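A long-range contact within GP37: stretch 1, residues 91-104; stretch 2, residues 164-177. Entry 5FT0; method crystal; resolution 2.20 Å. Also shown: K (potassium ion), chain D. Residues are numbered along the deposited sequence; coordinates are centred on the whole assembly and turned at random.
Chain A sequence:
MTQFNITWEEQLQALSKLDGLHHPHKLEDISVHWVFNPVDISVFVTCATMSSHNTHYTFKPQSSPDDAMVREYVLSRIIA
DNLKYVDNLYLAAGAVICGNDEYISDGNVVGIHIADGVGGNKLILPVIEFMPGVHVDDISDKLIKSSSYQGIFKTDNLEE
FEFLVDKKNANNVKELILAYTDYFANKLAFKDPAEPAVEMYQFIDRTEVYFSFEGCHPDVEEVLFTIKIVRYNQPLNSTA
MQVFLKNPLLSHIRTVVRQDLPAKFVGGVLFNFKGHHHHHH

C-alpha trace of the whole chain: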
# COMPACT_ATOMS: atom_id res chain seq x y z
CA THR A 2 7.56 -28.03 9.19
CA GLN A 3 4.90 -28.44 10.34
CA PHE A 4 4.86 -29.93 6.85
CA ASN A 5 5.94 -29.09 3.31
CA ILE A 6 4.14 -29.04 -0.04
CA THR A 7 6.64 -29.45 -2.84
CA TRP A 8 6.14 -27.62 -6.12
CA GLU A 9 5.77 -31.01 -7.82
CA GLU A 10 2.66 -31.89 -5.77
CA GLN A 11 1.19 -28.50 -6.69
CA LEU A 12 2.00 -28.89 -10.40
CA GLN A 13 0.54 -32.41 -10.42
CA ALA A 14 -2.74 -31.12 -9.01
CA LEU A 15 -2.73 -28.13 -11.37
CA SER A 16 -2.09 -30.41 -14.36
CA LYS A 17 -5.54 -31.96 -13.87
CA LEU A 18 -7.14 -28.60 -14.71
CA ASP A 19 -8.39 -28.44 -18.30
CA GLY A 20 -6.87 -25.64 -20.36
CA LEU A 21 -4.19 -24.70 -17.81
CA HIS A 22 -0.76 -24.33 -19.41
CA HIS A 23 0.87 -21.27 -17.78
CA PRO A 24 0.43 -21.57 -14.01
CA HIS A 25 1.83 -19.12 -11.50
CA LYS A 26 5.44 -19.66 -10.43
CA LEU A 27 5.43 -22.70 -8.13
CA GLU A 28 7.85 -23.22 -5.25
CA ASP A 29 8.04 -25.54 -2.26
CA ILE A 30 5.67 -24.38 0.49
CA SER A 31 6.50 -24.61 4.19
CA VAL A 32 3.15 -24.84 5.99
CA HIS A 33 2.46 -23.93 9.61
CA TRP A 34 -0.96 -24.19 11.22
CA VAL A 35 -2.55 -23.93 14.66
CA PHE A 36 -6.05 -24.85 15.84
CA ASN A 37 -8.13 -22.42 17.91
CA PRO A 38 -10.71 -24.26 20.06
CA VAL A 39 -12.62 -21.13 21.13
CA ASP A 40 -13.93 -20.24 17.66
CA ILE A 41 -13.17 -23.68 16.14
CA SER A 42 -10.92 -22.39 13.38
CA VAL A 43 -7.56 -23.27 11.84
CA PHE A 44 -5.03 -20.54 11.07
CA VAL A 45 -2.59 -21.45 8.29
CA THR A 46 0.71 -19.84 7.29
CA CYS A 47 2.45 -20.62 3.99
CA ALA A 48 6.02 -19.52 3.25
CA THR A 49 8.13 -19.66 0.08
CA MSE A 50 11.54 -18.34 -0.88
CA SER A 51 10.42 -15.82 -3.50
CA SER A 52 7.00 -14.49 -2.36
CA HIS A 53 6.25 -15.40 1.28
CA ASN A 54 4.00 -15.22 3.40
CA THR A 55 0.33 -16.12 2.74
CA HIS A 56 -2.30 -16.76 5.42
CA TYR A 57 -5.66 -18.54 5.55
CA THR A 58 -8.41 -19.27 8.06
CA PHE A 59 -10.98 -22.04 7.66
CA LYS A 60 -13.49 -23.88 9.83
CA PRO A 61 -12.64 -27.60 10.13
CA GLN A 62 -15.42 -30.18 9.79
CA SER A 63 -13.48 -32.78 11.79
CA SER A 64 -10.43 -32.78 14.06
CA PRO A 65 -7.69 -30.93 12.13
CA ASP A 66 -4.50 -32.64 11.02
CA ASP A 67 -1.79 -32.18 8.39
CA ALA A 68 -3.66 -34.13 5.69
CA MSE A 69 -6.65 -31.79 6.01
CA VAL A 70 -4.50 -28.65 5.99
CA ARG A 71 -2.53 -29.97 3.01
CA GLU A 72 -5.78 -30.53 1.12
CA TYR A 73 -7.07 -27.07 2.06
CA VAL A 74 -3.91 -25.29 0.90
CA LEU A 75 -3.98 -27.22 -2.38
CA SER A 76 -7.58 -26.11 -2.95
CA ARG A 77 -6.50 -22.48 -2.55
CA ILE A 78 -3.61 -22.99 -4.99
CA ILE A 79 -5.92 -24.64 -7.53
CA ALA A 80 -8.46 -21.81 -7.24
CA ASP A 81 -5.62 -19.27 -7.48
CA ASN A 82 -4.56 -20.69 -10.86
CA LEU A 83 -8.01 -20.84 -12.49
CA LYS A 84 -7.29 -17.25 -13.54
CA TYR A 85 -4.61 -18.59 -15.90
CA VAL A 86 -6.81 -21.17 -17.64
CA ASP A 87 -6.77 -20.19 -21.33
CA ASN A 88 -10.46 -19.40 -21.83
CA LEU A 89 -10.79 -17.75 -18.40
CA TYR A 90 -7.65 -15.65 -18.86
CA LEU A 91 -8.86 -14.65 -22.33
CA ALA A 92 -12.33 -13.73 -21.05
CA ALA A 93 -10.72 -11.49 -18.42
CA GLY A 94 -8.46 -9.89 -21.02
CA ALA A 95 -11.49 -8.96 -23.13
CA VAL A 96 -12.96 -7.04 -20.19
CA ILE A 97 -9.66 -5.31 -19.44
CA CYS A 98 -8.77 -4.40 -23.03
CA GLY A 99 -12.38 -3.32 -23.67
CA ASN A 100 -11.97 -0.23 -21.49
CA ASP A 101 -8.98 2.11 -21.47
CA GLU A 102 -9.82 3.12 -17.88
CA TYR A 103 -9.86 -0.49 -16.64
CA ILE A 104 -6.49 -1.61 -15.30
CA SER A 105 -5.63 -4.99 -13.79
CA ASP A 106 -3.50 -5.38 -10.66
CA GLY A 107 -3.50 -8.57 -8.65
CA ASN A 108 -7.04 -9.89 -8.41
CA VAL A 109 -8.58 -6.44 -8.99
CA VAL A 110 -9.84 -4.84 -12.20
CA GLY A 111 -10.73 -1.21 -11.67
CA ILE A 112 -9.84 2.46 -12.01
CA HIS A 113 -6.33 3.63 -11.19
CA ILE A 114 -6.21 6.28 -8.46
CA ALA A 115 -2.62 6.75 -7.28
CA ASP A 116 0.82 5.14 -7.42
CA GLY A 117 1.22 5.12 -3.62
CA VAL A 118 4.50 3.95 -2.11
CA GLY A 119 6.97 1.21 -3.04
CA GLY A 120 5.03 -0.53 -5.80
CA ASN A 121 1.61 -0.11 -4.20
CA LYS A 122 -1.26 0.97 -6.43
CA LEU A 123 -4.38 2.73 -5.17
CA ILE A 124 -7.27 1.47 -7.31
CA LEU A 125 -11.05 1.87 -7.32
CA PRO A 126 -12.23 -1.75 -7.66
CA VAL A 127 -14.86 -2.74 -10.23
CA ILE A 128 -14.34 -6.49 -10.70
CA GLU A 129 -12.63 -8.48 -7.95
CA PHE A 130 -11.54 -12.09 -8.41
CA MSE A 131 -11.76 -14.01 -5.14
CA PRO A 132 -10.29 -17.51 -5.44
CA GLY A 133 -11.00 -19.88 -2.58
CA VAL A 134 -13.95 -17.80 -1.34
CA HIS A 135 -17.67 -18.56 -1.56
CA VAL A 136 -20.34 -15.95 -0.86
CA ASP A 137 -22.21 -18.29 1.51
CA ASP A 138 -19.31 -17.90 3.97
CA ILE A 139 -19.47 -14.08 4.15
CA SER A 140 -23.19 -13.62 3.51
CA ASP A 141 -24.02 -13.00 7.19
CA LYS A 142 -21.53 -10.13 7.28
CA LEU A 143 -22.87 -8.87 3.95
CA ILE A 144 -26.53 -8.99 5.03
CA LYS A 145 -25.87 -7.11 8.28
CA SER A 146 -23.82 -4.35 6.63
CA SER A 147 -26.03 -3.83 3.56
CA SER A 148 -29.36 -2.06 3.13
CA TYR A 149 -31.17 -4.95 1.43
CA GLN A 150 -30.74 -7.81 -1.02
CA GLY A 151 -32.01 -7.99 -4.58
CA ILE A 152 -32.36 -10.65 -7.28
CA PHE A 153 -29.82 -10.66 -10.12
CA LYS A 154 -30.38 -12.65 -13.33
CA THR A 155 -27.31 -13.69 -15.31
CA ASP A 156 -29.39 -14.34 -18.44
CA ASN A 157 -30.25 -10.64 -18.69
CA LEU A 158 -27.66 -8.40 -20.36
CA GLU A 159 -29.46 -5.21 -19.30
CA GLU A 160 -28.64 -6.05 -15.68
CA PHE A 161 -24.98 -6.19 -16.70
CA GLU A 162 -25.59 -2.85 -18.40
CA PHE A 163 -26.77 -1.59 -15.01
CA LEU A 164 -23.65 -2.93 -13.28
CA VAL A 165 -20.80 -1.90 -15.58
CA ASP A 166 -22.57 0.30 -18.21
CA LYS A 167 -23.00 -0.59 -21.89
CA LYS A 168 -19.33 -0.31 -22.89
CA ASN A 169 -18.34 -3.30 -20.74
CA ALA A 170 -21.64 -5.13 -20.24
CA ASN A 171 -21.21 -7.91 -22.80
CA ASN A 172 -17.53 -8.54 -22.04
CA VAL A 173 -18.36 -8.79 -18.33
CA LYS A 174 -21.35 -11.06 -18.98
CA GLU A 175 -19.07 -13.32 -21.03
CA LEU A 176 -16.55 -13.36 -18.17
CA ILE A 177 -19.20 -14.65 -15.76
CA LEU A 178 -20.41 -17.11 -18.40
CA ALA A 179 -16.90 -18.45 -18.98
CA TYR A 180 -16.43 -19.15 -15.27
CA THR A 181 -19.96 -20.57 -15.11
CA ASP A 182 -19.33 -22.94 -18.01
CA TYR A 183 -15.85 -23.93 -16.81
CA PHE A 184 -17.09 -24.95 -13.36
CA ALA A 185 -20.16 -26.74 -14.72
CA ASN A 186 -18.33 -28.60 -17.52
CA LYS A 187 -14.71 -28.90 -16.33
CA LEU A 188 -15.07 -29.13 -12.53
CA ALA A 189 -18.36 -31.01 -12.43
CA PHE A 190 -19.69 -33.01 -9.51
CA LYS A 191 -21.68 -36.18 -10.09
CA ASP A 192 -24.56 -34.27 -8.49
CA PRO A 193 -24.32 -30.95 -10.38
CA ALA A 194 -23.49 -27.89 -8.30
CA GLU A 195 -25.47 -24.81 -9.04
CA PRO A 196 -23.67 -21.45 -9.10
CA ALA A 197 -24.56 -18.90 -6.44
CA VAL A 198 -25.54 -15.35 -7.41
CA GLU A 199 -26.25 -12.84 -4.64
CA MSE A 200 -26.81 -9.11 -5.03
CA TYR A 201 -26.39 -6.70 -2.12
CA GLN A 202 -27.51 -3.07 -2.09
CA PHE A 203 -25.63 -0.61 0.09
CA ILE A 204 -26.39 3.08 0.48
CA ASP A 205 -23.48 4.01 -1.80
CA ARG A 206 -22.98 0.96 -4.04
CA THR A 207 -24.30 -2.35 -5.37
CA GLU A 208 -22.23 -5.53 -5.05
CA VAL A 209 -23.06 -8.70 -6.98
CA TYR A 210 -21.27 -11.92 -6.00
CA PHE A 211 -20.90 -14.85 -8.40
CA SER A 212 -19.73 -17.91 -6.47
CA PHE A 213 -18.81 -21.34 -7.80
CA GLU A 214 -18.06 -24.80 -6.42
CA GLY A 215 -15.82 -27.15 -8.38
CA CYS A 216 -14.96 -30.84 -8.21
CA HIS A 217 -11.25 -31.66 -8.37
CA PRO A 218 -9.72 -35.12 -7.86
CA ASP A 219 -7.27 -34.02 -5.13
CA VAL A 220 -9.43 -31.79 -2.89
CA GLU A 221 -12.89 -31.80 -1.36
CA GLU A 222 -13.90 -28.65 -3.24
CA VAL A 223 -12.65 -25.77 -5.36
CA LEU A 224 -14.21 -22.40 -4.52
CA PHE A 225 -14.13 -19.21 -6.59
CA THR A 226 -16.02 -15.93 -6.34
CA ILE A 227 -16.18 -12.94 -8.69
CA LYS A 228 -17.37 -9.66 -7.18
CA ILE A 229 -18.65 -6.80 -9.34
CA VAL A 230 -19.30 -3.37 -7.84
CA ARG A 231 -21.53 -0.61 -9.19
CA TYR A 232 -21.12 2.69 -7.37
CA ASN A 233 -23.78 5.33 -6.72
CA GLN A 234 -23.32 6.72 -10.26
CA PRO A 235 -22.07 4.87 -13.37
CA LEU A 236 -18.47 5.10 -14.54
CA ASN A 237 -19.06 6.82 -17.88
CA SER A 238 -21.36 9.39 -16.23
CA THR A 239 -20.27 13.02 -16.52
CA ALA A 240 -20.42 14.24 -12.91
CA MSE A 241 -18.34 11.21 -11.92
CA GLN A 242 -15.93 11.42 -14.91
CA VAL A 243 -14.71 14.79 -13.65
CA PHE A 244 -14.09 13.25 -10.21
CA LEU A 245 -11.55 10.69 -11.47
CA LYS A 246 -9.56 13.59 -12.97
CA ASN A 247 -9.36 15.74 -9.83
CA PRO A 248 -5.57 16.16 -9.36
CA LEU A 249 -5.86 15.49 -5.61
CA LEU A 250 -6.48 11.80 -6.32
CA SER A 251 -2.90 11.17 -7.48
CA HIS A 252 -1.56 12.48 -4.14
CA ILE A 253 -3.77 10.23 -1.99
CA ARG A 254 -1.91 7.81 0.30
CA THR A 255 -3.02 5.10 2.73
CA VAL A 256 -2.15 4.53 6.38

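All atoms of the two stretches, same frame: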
# COMPACT_ATOMS: atom_id res chain seq x y z
N LEU A 91 -8.45 -15.41 -21.15
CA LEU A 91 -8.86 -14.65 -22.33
C LEU A 91 -10.13 -13.85 -22.06
O LEU A 91 -10.25 -12.70 -22.49
CB LEU A 91 -9.07 -15.59 -23.51
CG LEU A 91 -7.79 -16.13 -24.16
CD1 LEU A 91 -8.12 -17.16 -25.23
CD2 LEU A 91 -6.98 -14.98 -24.74
N ALA A 92 -11.09 -14.45 -21.35
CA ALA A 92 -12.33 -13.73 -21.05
C ALA A 92 -12.08 -12.54 -20.13
O ALA A 92 -12.79 -11.53 -20.21
CB ALA A 92 -13.35 -14.68 -20.42
N ALA A 93 -11.08 -12.64 -19.24
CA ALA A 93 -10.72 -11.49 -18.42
C ALA A 93 -10.01 -10.43 -19.25
O ALA A 93 -10.22 -9.23 -19.04
CB ALA A 93 -9.84 -11.94 -17.25
N GLY A 94 -9.16 -10.85 -20.18
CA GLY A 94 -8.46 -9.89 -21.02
C GLY A 94 -9.41 -9.07 -21.89
O GLY A 94 -9.16 -7.89 -22.15
N ALA A 95 -10.51 -9.68 -22.32
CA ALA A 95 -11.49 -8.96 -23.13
C ALA A 95 -12.16 -7.85 -22.34
O ALA A 95 -12.46 -6.79 -22.88
CB ALA A 95 -12.53 -9.93 -23.69
N VAL A 96 -12.41 -8.09 -21.05
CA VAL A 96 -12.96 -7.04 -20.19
C VAL A 96 -11.94 -5.92 -20.01
O VAL A 96 -12.26 -4.73 -20.13
CB VAL A 96 -13.40 -7.62 -18.84
CG1 VAL A 96 -13.83 -6.50 -17.90
CG2 VAL A 96 -14.52 -8.63 -19.03
N ILE A 97 -10.69 -6.29 -19.74
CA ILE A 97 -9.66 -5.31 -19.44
C ILE A 97 -9.34 -4.47 -20.67
O ILE A 97 -9.31 -3.23 -20.61
CB ILE A 97 -8.40 -6.01 -18.90
CG1 ILE A 97 -8.73 -6.73 -17.59
CG2 ILE A 97 -7.27 -5.01 -18.70
CD1 ILE A 97 -7.71 -7.79 -17.20
N CYS A 98 -9.11 -5.12 -21.81
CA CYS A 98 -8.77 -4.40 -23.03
C CYS A 98 -9.96 -3.66 -23.63
O CYS A 98 -9.77 -2.79 -24.48
CB CYS A 98 -8.18 -5.36 -24.07
SG CYS A 98 -6.65 -6.18 -23.56
N GLY A 99 -11.18 -3.99 -23.20
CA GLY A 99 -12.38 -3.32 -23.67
C GLY A 99 -12.68 -2.00 -23.01
O GLY A 99 -13.73 -1.41 -23.28
N ASN A 100 -11.78 -1.51 -22.16
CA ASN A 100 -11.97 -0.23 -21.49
C ASN A 100 -10.60 0.33 -21.15
O ASN A 100 -9.85 -0.29 -20.39
CB ASN A 100 -12.82 -0.38 -20.22
CG ASN A 100 -13.27 0.95 -19.64
OD1 ASN A 100 -12.59 1.97 -19.77
ND2 ASN A 100 -14.44 0.95 -19.01
N ASP A 101 -10.27 1.49 -21.72
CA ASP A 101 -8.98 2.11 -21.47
C ASP A 101 -8.81 2.52 -20.01
O ASP A 101 -7.67 2.61 -19.54
CB ASP A 101 -8.79 3.33 -22.38
CG ASP A 101 -8.83 2.96 -23.85
OD1 ASP A 101 -8.19 1.96 -24.23
OD2 ASP A 101 -9.49 3.68 -24.62
N GLU A 102 -9.91 2.76 -19.29
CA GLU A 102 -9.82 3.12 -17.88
C GLU A 102 -9.66 1.91 -16.97
O GLU A 102 -9.14 2.06 -15.86
CB GLU A 102 -11.06 3.92 -17.47
CG GLU A 102 -11.06 5.35 -17.98
CD GLU A 102 -12.17 6.19 -17.38
OE1 GLU A 102 -12.07 6.54 -16.19
OE2 GLU A 102 -13.14 6.49 -18.10
N TYR A 103 -10.09 0.72 -17.41
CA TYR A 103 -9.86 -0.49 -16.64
C TYR A 103 -8.38 -0.84 -16.64
O TYR A 103 -7.75 -0.94 -17.70
CB TYR A 103 -10.65 -1.67 -17.22
CG TYR A 103 -12.12 -1.71 -16.89
CD1 TYR A 103 -12.70 -0.77 -16.04
CD2 TYR A 103 -12.93 -2.70 -17.42
CE1 TYR A 103 -14.05 -0.82 -15.75
CE2 TYR A 103 -14.28 -2.76 -17.13
CZ TYR A 103 -14.83 -1.82 -16.29
OH TYR A 103 -16.18 -1.89 -16.00
N ILE A 104 -7.81 -1.02 -15.45
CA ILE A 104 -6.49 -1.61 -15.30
C ILE A 104 -6.62 -2.83 -14.40
O ILE A 104 -7.54 -2.95 -13.59
CB ILE A 104 -5.44 -0.63 -14.74
CG1 ILE A 104 -5.81 -0.21 -13.31
CG2 ILE A 104 -5.30 0.58 -15.65
CD1 ILE A 104 -4.62 0.26 -12.50
N LEU A 164 -24.81 -2.77 -14.16
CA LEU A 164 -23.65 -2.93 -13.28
C LEU A 164 -22.44 -2.18 -13.80
O LEU A 164 -21.79 -1.44 -13.04
CB LEU A 164 -23.32 -4.42 -13.12
CG LEU A 164 -24.02 -5.19 -12.00
CD1 LEU A 164 -23.48 -6.61 -11.92
CD2 LEU A 164 -23.83 -4.47 -10.67
N VAL A 165 -22.09 -2.35 -15.07
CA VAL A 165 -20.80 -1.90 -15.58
C VAL A 165 -20.95 -1.05 -16.84
O VAL A 165 -20.00 -0.92 -17.62
CB VAL A 165 -19.87 -3.10 -15.85
CG1 VAL A 165 -19.59 -3.85 -14.56
CG2 VAL A 165 -20.49 -4.03 -16.88
N ASP A 166 -22.15 -0.48 -17.04
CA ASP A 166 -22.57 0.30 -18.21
C ASP A 166 -22.35 -0.43 -19.54
O ASP A 166 -21.73 -1.50 -19.59
CB ASP A 166 -21.91 1.69 -18.22
CG ASP A 166 -20.41 1.67 -18.50
OD1 ASP A 166 -19.98 1.13 -19.54
OD2 ASP A 166 -19.66 2.22 -17.67
N LYS A 167 -22.89 0.14 -20.62
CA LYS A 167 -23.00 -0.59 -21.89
C LYS A 167 -21.66 -0.87 -22.55
O LYS A 167 -21.56 -1.81 -23.35
CB LYS A 167 -23.89 0.17 -22.87
CG LYS A 167 -25.30 0.43 -22.42
CD LYS A 167 -26.03 1.31 -23.42
CE LYS A 167 -27.41 0.76 -23.78
NZ LYS A 167 -28.36 0.77 -22.64
N LYS A 168 -20.62 -0.09 -22.24
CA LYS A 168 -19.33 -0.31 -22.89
C LYS A 168 -18.72 -1.65 -22.50
O LYS A 168 -18.04 -2.28 -23.31
CB LYS A 168 -18.37 0.83 -22.56
CG LYS A 168 -16.99 0.70 -23.17
CD LYS A 168 -16.11 1.90 -22.83
CE LYS A 168 -14.73 1.77 -23.46
NZ LYS A 168 -13.88 2.97 -23.16
N ASN A 169 -18.97 -2.10 -21.27
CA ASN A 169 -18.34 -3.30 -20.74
C ASN A 169 -19.33 -4.44 -20.51
O ASN A 169 -18.90 -5.54 -20.14
CB ASN A 169 -17.64 -2.98 -19.41
CG ASN A 169 -16.84 -1.69 -19.48
OD1 ASN A 169 -15.71 -1.66 -19.96
ND2 ASN A 169 -17.44 -0.60 -18.98
N ALA A 170 -20.62 -4.21 -20.73
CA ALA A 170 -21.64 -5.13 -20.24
C ALA A 170 -21.49 -6.52 -20.84
O ALA A 170 -21.59 -7.53 -20.13
CB ALA A 170 -23.04 -4.57 -20.52
N ASN A 171 -21.26 -6.60 -22.16
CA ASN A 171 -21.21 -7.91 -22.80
C ASN A 171 -19.91 -8.64 -22.49
O ASN A 171 -19.91 -9.86 -22.31
CB ASN A 171 -21.40 -7.77 -24.31
CG ASN A 171 -21.56 -9.12 -25.00
OD1 ASN A 171 -20.68 -9.57 -25.72
ND2 ASN A 171 -22.69 -9.78 -24.76
N ASN A 172 -18.79 -7.92 -22.43
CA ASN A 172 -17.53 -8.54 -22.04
C ASN A 172 -17.60 -9.09 -20.62
O ASN A 172 -17.09 -10.18 -20.34
CB ASN A 172 -16.38 -7.54 -22.16
CG ASN A 172 -16.03 -7.22 -23.59
OD1 ASN A 172 -16.17 -8.05 -24.48
ND2 ASN A 172 -15.57 -5.99 -23.83
N VAL A 173 -18.25 -8.35 -19.71
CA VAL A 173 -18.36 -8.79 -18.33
C VAL A 173 -19.32 -9.97 -18.22
O VAL A 173 -19.05 -10.94 -17.49
CB VAL A 173 -18.81 -7.61 -17.44
CG1 VAL A 173 -19.17 -8.10 -16.05
CG2 VAL A 173 -17.70 -6.57 -17.35
N LYS A 174 -20.43 -9.93 -18.95
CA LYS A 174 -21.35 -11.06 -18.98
C LYS A 174 -20.66 -12.32 -19.50
O LYS A 174 -20.90 -13.42 -18.99
CB LYS A 174 -22.57 -10.71 -19.84
CG LYS A 174 -23.58 -11.83 -20.03
CD LYS A 174 -24.86 -11.29 -20.64
CE LYS A 174 -25.40 -12.19 -21.74
NZ LYS A 174 -25.93 -13.48 -21.22
N GLU A 175 -19.80 -12.17 -20.51
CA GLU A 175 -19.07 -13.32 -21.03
C GLU A 175 -18.03 -13.82 -20.04
O GLU A 175 -17.71 -15.02 -20.03
CB GLU A 175 -18.41 -12.97 -22.36
CG GLU A 175 -19.40 -12.76 -23.50
CD GLU A 175 -20.23 -14.00 -23.79
OE1 GLU A 175 -19.65 -15.10 -23.90
OE2 GLU A 175 -21.47 -13.87 -23.91
N LEU A 176 -17.48 -12.93 -19.21
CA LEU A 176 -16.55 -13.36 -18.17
C LEU A 176 -17.25 -14.25 -17.16
O LEU A 176 -16.75 -15.33 -16.81
CB LEU A 176 -15.93 -12.14 -17.48
CG LEU A 176 -15.14 -12.40 -16.20
CD1 LEU A 176 -13.93 -13.27 -16.48
CD2 LEU A 176 -14.72 -11.09 -15.55
N ILE A 177 -18.41 -13.82 -16.67
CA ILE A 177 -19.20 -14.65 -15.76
C ILE A 177 -19.57 -15.97 -16.42
O ILE A 177 -19.46 -17.04 -15.81
CB ILE A 177 -20.45 -13.88 -15.29
CG1 ILE A 177 -20.05 -12.60 -14.56
CG2 ILE A 177 -21.33 -14.77 -14.42
CD1 ILE A 177 -19.11 -12.83 -13.39
K K D . -7.23 -1.33 -20.36
O HOH W 1 -15.12 -11.85 -21.49
O HOH W 2 -14.80 -4.07 -20.90

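How do the two backbones lie against each other? Helix 91-98 runs nearly antiparallel to the kinked helix 164-177, at 167° between their directions, and the axes approach to 8.5 Å. In register, the CA atoms of A92 and L176 are 5.1 Å apart and those of V96 and N172 5.2 Å.

What do A92 and A93 meet? A92 points its CB toward the partner helix, 4.1 Å from CA of L176, and CD1 of L176 lies 4.2 Å from that same A92 CB. The leucine also reaches A93, its CD1 4.0 Å from A93 N. Water 1 joins the two backbones, donating to A92 O (2.7 Å) and to N172 O (2.8 Å), carbonyls that do not meet directly.

How does the contact continue from V96 to G99? V96 is buried, with CG1 3.9 Å from V173 CG2 and CG2 4.1 Å from L176 CB, an apolar patch beside polar N172. A second water donates to V96 O and to N169 OD1, both at 2.7 Å. At G99 the lack of a side chain matters: a CB there would come within 2.7 Å of N172 ND2. The extended K168 side chain brings its CE to 3.3 Å from G99 O.

Where is the direct hydrogen bond? N100 ND2 donates to N169 OD1 at 3.1 Å, so that oxygen accepts from both N100 and water 2. N169 is steadied from its own stretch, its ND2 donating to V165 O at 2.9 Å, while N100 OD1 accepts from E102 N at 2.8 Å. Y103 closes the contact, its CE2 3.4 Å from N169 OD1 and its OH 3.9 Å from V165 CB. Behind this loop, a potassium ion binds the carbonyl oxygens of I97, N100 and Y103.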